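Local coordinates for protein Lpg2148(MvcA) (Legionella pneumophila subsp. pneumophila str. Philadelphia 1, PDB 6K11) that probably acts as an effector deubiquitinase of the deamidase family, regulating the host ubiquitin-conjugating enzyme UBE2N by removing ubiquitin from it, at residues D299-A302 against E303-K307; S258-L261 against Q262-F265; C61-T65 against E66-S70. All coordinates share one frame; numbering follows the deposited sequence.

Contact 1: residues D299-A302 against E303-K307; sequences DIYA and EFFSK
Tyr301 and Phe305, one turn apart near the C-terminal end of helix 294-305, form a T-shaped (edge-to-face) pair. The edge of Phe305 drives into the face of Tyr301: CD2 of Phe305 sits over the centre of the phenol ring, 3.8 Å from Tyr301 CG, and the two planes stand 85° apart. Tyr301 swings its CG anti to the backbone N (chi1 -161°), while Phe305 keeps its own beside the backbone N. At the far end of the phenol, OH is hydrogen-bonded to Tyr255 and Ser231, which fixes the ring that Phe305 leans on and joins the helix to strand 228-238. Phe305 also meets His232 and Phe234 of that strand. Next to this pair, Ile300 lays CG2 over one face of Phe304, 4.4 Å from CD2, and Phe304 stacks on Tyr281 of helix 278-288; the carboxylate of Glu303 reaches Lys284 of the same helix in a salt bridge. The backbone runs in regular i to i+4 bonds up to Phe305 N on Tyr301 O. Ser306, the first residue to leave helical angles, still gives its N to Ala302 O at 3.1 Å.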
loop_
_atom_site.group_PDB
_atom_site.type_symbol
_atom_site.label_atom_id
_atom_site.label_comp_id
_atom_site.label_asym_id
_atom_site.label_seq_id
_atom_site.Cartn_x
_atom_site.Cartn_y
_atom_site.Cartn_z
ATOM N N ASP A 299 -12.753 10.108 9.359
ATOM C CA ASP A 299 -13.968 9.330 9.589
ATOM C C ASP A 299 -14.284 8.410 8.413
ATOM O O ASP A 299 -14.685 7.255 8.615
ATOM C CB ASP A 299 -15.153 10.268 9.834
ATOM C CG ASP A 299 -15.177 10.852 11.248
ATOM O OD1 ASP A 299 -14.374 10.423 12.118
ATOM O OD2 ASP A 299 -16.014 11.752 11.475
ATOM N N ILE A 300 -14.148 8.911 7.178
ATOM C CA ILE A 300 -14.472 8.088 6.015
ATOM C C ILE A 300 -13.425 6.999 5.824
ATOM O O ILE A 300 -13.754 5.835 5.524
ATOM C CB ILE A 300 -14.593 8.961 4.757
ATOM C CG1 ILE A 300 -15.744 9.960 4.907
ATOM C CG2 ILE A 300 -14.804 8.073 3.513
ATOM C CD1 ILE A 300 -15.974 10.758 3.642
ATOM N N TYR A 301 -12.151 7.371 5.954
ATOM C CA TYR A 301 -11.053 6.415 5.868
ATOM C C TYR A 301 -11.234 5.279 6.876
ATOM O O TYR A 301 -11.140 4.100 6.522
ATOM C CB TYR A 301 -9.737 7.153 6.096
ATOM C CG TYR A 301 -8.487 6.426 5.611
ATOM C CD1 TYR A 301 -7.878 5.451 6.395
ATOM C CD2 TYR A 301 -7.897 6.748 4.385
ATOM C CE1 TYR A 301 -6.723 4.792 5.958
ATOM C CE2 TYR A 301 -6.739 6.101 3.951
ATOM C CZ TYR A 301 -6.159 5.133 4.744
ATOM O OH TYR A 301 -5.019 4.489 4.310
ATOM N N ALA A 302 -11.542 5.621 8.127
ATOM C CA ALA A 302 -11.744 4.602 9.154
ATOM C C ALA A 302 -12.985 3.759 8.864
ATOM O O ALA A 302 -12.951 2.526 8.987
ATOM C CB ALA A 302 -11.842 5.264 10.530
ATOM N N GLU A 303 -14.094 4.405 8.478
ATOM C CA GLU A 303 -15.318 3.664 8.165
ATOM C C GLU A 303 -15.077 2.619 7.079
ATOM O O GLU A 303 -15.542 1.475 7.189
ATOM C CB GLU A 303 -16.429 4.626 7.729
ATOM C CG GLU A 303 -17.769 3.946 7.363
ATOM C CD GLU A 303 -18.838 4.932 6.840
ATOM O OE1 GLU A 303 -18.534 6.142 6.671
ATOM O OE2 GLU A 303 -19.986 4.501 6.601
ATOM N N PHE A 304 -14.361 2.990 6.016
ATOM C CA PHE A 304 -14.214 2.058 4.903
ATOM C C PHE A 304 -13.080 1.054 5.109
ATOM O O PHE A 304 -13.186 -0.080 4.631
ATOM C CB PHE A 304 -13.992 2.826 3.595
ATOM C CG PHE A 304 -15.265 3.402 3.001
ATOM C CD1 PHE A 304 -16.472 3.305 3.682
ATOM C CD2 PHE A 304 -15.234 4.065 1.775
ATOM C CE1 PHE A 304 -17.658 3.832 3.132
ATOM C CE2 PHE A 304 -16.403 4.592 1.214
ATOM C CZ PHE A 304 -17.616 4.471 1.889
ATOM N N PHE A 305 -11.991 1.432 5.788
ATOM C CA PHE A 305 -10.754 0.655 5.708
ATOM C C PHE A 305 -10.244 0.117 7.047
ATOM O O PHE A 305 -9.239 -0.605 7.058
ATOM C CB PHE A 305 -9.633 1.497 5.056
ATOM C CG PHE A 305 -10.033 2.168 3.750
ATOM C CD1 PHE A 305 -10.740 1.473 2.777
ATOM C CD2 PHE A 305 -9.693 3.493 3.505
ATOM C CE1 PHE A 305 -11.132 2.088 1.591
ATOM C CE2 PHE A 305 -10.053 4.111 2.300
ATOM C CZ PHE A 305 -10.775 3.400 1.346
ATOM N N SER A 306 -10.884 0.430 8.170
ATOM C CA SER A 306 -10.396 -0.122 9.428
ATOM C C SER A 306 -10.742 -1.607 9.529
ATOM O O SER A 306 -11.642 -2.106 8.862
ATOM C CB SER A 306 -11.008 0.615 10.637
ATOM O OG SER A 306 -12.318 0.128 10.888
ATOM N N LYS A 307 -10.023 -2.303 10.393
ATOM C CA LYS A 307 -10.506 -3.590 10.881
ATOM C C LYS A 307 -11.900 -3.420 11.494
ATOM O O LYS A 307 -12.171 -2.434 12.188
ATOM C CB LYS A 307 -9.529 -4.129 11.933
ATOM C CG LYS A 307 -9.861 -5.526 12.454
ATOM C CD LYS A 307 -8.859 -5.930 13.526
ATOM C CE LYS A 307 -9.044 -7.393 13.972
ATOM N NZ LYS A 307 -8.232 -7.660 15.207
#

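Contact 2: residues S258-L261 against Q262-F265; sequences SHTL and QDWF
Thr260 holds OG1 between its backbone N and carbonyl carbon (chi1 64°), and Asp263 keeps CG beside its own N (chi1 -67°), settings that turn each side chain back to the other's backbone N-H. Asp263 N donates to Thr260 OG1 at 3.2 Å, and Thr260 N donates to Asp263 OD2 at 3.0 Å; both N-H groups aim almost straight at their acceptors, although OD2 is met from above the carboxylate plane. These reciprocal bonds make a capping box, with Thr260 as N-cap of helix 261-266: its hydroxyl takes a first-turn amide, and Asp263 in return takes the N-H of the cap residue. A water bonded to Thr260 OG1 at 2.7 Å donates to Gln262 OE1, while Gln262 NE2 is bound by Gln17 O of helix 4-19. On the buried side, His259 and Trp264 run side by side, their planes 22° apart but slid so far that they barely overlap; His259 NE2 comes to 3.5 Å from Trp264 CE3. Trp264 NE1 donates to Pro251 O of strand 250-252, and His259 NE2 is also hydrogen-bonded to Gln253 NE2, just beyond that strand. Farther along, Leu261 lies alongside Phe265, with Leu261 CD1 3.6 Å from Phe265 CE2.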
loop_
_atom_site.group_PDB
_atom_site.type_symbol
_atom_site.label_atom_id
_atom_site.label_comp_id
_atom_site.label_asym_id
_atom_site.label_seq_id
_atom_site.Cartn_x
_atom_site.Cartn_y
_atom_site.Cartn_z
ATOM N N SER A 258 -2.905 -4.052 10.771
ATOM C CA SER A 258 -4.273 -4.042 11.275
ATOM C C SER A 258 -4.968 -5.384 11.080
ATOM O O SER A 258 -5.440 -5.963 12.063
ATOM C CB SER A 258 -5.086 -2.921 10.613
ATOM O OG SER A 258 -6.430 -2.952 11.087
ATOM N N HIS A 259 -5.066 -5.885 9.844
ATOM C CA HIS A 259 -5.813 -7.105 9.566
ATOM C C HIS A 259 -5.395 -7.648 8.201
ATOM O O HIS A 259 -4.949 -6.895 7.327
ATOM C CB HIS A 259 -7.326 -6.842 9.582
ATOM C CG HIS A 259 -7.754 -5.806 8.587
ATOM N ND1 HIS A 259 -7.785 -4.461 8.890
ATOM C CD2 HIS A 259 -8.123 -5.908 7.284
ATOM C CE1 HIS A 259 -8.188 -3.785 7.830
ATOM N NE2 HIS A 259 -8.391 -4.634 6.842
ATOM N N THR A 260 -5.530 -8.968 8.036
ATOM C CA THR A 260 -5.294 -9.623 6.757
ATOM C C THR A 260 -6.593 -9.728 5.961
ATOM O O THR A 260 -7.684 -9.445 6.454
ATOM C CB THR A 260 -4.723 -11.030 6.958
ATOM O OG1 THR A 260 -5.704 -11.826 7.634
ATOM C CG2 THR A 260 -3.448 -10.977 7.840
ATOM N N LEU A 261 -6.465 -10.182 4.713
ATOM C CA LEU A 261 -7.655 -10.428 3.906
ATOM C C LEU A 261 -8.534 -11.493 4.551
ATOM O O LEU A 261 -9.770 -11.385 4.547
ATOM C CB LEU A 261 -7.239 -10.832 2.491
ATOM C CG LEU A 261 -8.360 -11.124 1.486
ATOM C CD1 LEU A 261 -9.263 -9.911 1.338
ATOM C CD2 LEU A 261 -7.765 -11.545 0.140
ATOM N N GLN A 262 -7.908 -12.514 5.142
ATOM C CA GLN A 262 -8.668 -13.538 5.859
ATOM C C GLN A 262 -9.486 -12.924 6.997
ATOM O O GLN A 262 -10.684 -13.203 7.131
ATOM C CB GLN A 262 -7.715 -14.607 6.393
ATOM C CG GLN A 262 -8.331 -15.490 7.471
ATOM C CD GLN A 262 -7.375 -16.560 7.946
ATOM O OE1 GLN A 262 -6.207 -16.285 8.239
ATOM N NE2 GLN A 262 -7.859 -17.792 8.010
ATOM N N ASP A 263 -8.843 -12.080 7.824
ATOM C CA ASP A 263 -9.532 -11.361 8.897
ATOM C C ASP A 263 -10.704 -10.566 8.345
ATOM O O ASP A 263 -11.799 -10.555 8.922
ATOM C CB ASP A 263 -8.584 -10.378 9.623
ATOM C CG ASP A 263 -7.464 -11.051 10.416
ATOM O OD1 ASP A 263 -7.628 -12.179 10.922
ATOM O OD2 ASP A 263 -6.387 -10.410 10.547
ATOM N N TRP A 264 -10.467 -9.860 7.238
ATOM C CA TRP A 264 -11.500 -9.042 6.610
ATOM C C TRP A 264 -12.731 -9.874 6.285
ATOM O O TRP A 264 -13.856 -9.526 6.670
ATOM C CB TRP A 264 -10.915 -8.401 5.348
ATOM C CG TRP A 264 -11.840 -7.506 4.578
ATOM C CD1 TRP A 264 -12.571 -7.828 3.454
ATOM C CD2 TRP A 264 -12.104 -6.128 4.847
ATOM N NE1 TRP A 264 -13.264 -6.726 3.010
ATOM C CE2 TRP A 264 -13.004 -5.671 3.854
ATOM C CE3 TRP A 264 -11.670 -5.232 5.842
ATOM C CZ2 TRP A 264 -13.471 -4.351 3.817
ATOM C CZ3 TRP A 264 -12.122 -3.918 5.803
ATOM C CH2 TRP A 264 -13.018 -3.487 4.790
ATOM N N PHE A 265 -12.530 -11.008 5.606
ATOM C CA PHE A 265 -13.651 -11.873 5.254
ATOM C C PHE A 265 -14.283 -12.524 6.484
ATOM O O PHE A 265 -15.508 -12.677 6.547
ATOM C CB PHE A 265 -13.176 -12.946 4.266
ATOM C CG PHE A 265 -13.075 -12.479 2.827
ATOM C CD1 PHE A 265 -14.130 -11.826 2.209
ATOM C CD2 PHE A 265 -11.938 -12.731 2.093
ATOM C CE1 PHE A 265 -14.030 -11.424 0.881
ATOM C CE2 PHE A 265 -11.835 -12.356 0.764
ATOM C CZ PHE A 265 -12.886 -11.706 0.152
HETATM O O HOH W 1 -4.979 -14.063 8.864
#

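Contact 3: residues C61-T65 against E66-S70; sequences CHMMT and EPTQS
The Glu66 carboxylate comes to the edge of the His62 imidazole: Glu66 OE2 lies in the ring plane, 3.4 Å from His62 CD2, with the two flat groups turned 71° against each other. This is the C-terminal end of helix 49-64, where the chain leaves the last turn for the loop leading to helix 71-83. On the same helix, Ser58 O takes the bond from His62 ND1. Glu66 sets CG beside its backbone N (chi1 -67°) and continues extended, which lays the chain back over the helix end, with Glu66 CD 3.3 Å from His62 O. His62 O accepts bonds from both Thr65 N and Thr65 OG1, the latter at 2.9 Å. The next carbonyl is held twice as well. Glu66 N and Thr68 OG1 approach Met63 O from opposite faces of its plane, the amide at 3.1 Å. Pro67 between them is the centre of an inverse gamma turn. A water donates to both Met64 O and Glu66 O, bridging helix end and loop on this surface. Thr68 CG2 packs against Met63 CB, and its hydroxyl OG1 gives the shorter bond to Met63 O, 2.7 Å.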
loop_
_atom_site.group_PDB
_atom_site.type_symbol
_atom_site.label_atom_id
_atom_site.label_comp_id
_atom_site.label_asym_id
_atom_site.label_seq_id
_atom_site.Cartn_x
_atom_site.Cartn_y
_atom_site.Cartn_z
ATOM N N CYS A 61 8.818 -15.846 11.646
ATOM C CA CYS A 61 7.718 -16.689 12.090
ATOM C C CYS A 61 6.751 -15.919 12.986
ATOM O O CYS A 61 5.551 -16.235 13.010
ATOM C CB CYS A 61 8.275 -17.939 12.771
ATOM S SG CYS A 61 9.245 -18.950 11.565
ATOM N N HIS A 62 7.248 -14.904 13.707
ATOM C CA HIS A 62 6.360 -13.930 14.344
ATOM C C HIS A 62 5.424 -13.297 13.325
ATOM O O HIS A 62 4.207 -13.286 13.512
ATOM C CB HIS A 62 7.169 -12.828 15.023
ATOM C CG HIS A 62 7.345 -13.014 16.491
ATOM N ND1 HIS A 62 8.308 -13.842 17.025
ATOM C CD2 HIS A 62 6.712 -12.443 17.546
ATOM C CE1 HIS A 62 8.250 -13.789 18.346
ATOM N NE2 HIS A 62 7.291 -12.947 18.687
ATOM N N MET A 63 5.993 -12.736 12.255
ATOM C CA MET A 63 5.205 -12.036 11.247
ATOM C C MET A 63 4.170 -12.946 10.586
ATOM O O MET A 63 3.079 -12.477 10.232
ATOM C CB MET A 63 6.133 -11.414 10.196
ATOM C CG MET A 63 7.138 -10.416 10.785
ATOM S SD MET A 63 8.143 -9.543 9.550
ATOM C CE MET A 63 8.729 -10.889 8.528
ATOM N N MET A 64 4.475 -14.243 10.423
ATOM C CA MET A 64 3.497 -15.161 9.838
ATOM C C MET A 64 2.245 -15.333 10.702
ATOM O O MET A 64 1.208 -15.759 10.184
ATOM C CB MET A 64 4.132 -16.531 9.581
ATOM C CG MET A 64 5.285 -16.497 8.583
ATOM S SD MET A 64 4.661 -16.721 6.919
ATOM C CE MET A 64 4.313 -18.476 7.003
ATOM N N THR A 65 2.306 -15.023 12.001
ATOM C CA THR A 65 1.133 -15.096 12.869
ATOM C C THR A 65 0.535 -13.727 13.198
ATOM O O THR A 65 -0.364 -13.638 14.049
ATOM C CB THR A 65 1.467 -15.829 14.178
ATOM O OG1 THR A 65 2.369 -15.020 14.949
ATOM C CG2 THR A 65 2.105 -17.197 13.903
ATOM N N GLU A 66 0.988 -12.663 12.537
ATOM C CA GLU A 66 0.524 -11.303 12.817
ATOM C C GLU A 66 -0.082 -10.691 11.560
ATOM O O GLU A 66 0.101 -11.241 10.460
ATOM C CB GLU A 66 1.695 -10.461 13.336
ATOM C CG GLU A 66 2.173 -10.952 14.695
ATOM C CD GLU A 66 3.560 -10.467 15.061
ATOM O OE1 GLU A 66 4.150 -9.693 14.274
ATOM O OE2 GLU A 66 4.056 -10.872 16.142
ATOM N N PRO A 67 -0.808 -9.546 11.665
ATOM C CA PRO A 67 -1.296 -8.877 10.445
ATOM C C PRO A 67 -0.172 -8.204 9.672
ATOM O O PRO A 67 0.080 -7.001 9.835
ATOM C CB PRO A 67 -2.298 -7.845 10.981
ATOM C CG PRO A 67 -1.746 -7.497 12.382
ATOM C CD PRO A 67 -1.211 -8.824 12.895
ATOM N N THR A 68 0.509 -8.964 8.814
ATOM C CA THR A 68 1.629 -8.435 8.045
ATOM C C THR A 68 1.434 -8.594 6.545
ATOM O O THR A 68 2.397 -8.455 5.779
ATOM C CB THR A 68 2.945 -9.099 8.484
ATOM O OG1 THR A 68 2.818 -10.516 8.392
ATOM C CG2 THR A 68 3.261 -8.730 9.936
ATOM N N GLN A 69 0.223 -8.887 6.104
ATOM C CA GLN A 69 -0.093 -8.835 4.684
ATOM C C GLN A 69 -0.361 -7.389 4.290
ATOM O O GLN A 69 -1.166 -6.710 4.932
ATOM C CB GLN A 69 -1.317 -9.712 4.389
ATOM C CG GLN A 69 -1.734 -9.766 2.918
ATOM C CD GLN A 69 -2.980 -10.626 2.717
ATOM O OE1 GLN A 69 -3.842 -10.701 3.599
ATOM N NE2 GLN A 69 -3.066 -11.300 1.569
ATOM N N SER A 70 0.304 -6.909 3.236
ATOM C CA SER A 70 0.046 -5.542 2.820
ATOM C C SER A 70 -1.221 -5.473 1.973
ATOM O O SER A 70 -1.679 -6.468 1.397
ATOM C CB SER A 70 1.233 -4.969 2.039
ATOM O OG SER A 70 1.228 -5.477 0.717
HETATM O O HOH W 2 -0.588 -13.624 9.279
#

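Contact 1 is buried, contact 2 partly so, and contact 3 lies at the surface; their chemistry changes accordingly, from ring packing in 299-307, through a mixture of capping bonds and apolar packing in 258-265, to mainly polar bonds on backbone carbonyls in 61-70. Contacts 2 and 3 each hold a bridging water. Each contact sits at a helix end: contacts 1 and 3 at C-terminal ends, contact 2 at an N-terminal one. Contact 2 touches both others. Towards contact 1, Trp264 CH2 packs 3.4 Å from Phe304 O, and Ser258 and His259 adjoin Lys307. Towards contact 3, Gln69 OE1 probably accepts from Leu261 N at 2.9 Å, while Pro67 packs against Ser258 and His259. Contacts 1 and 3 stay about 7 Å apart at their nearest atoms.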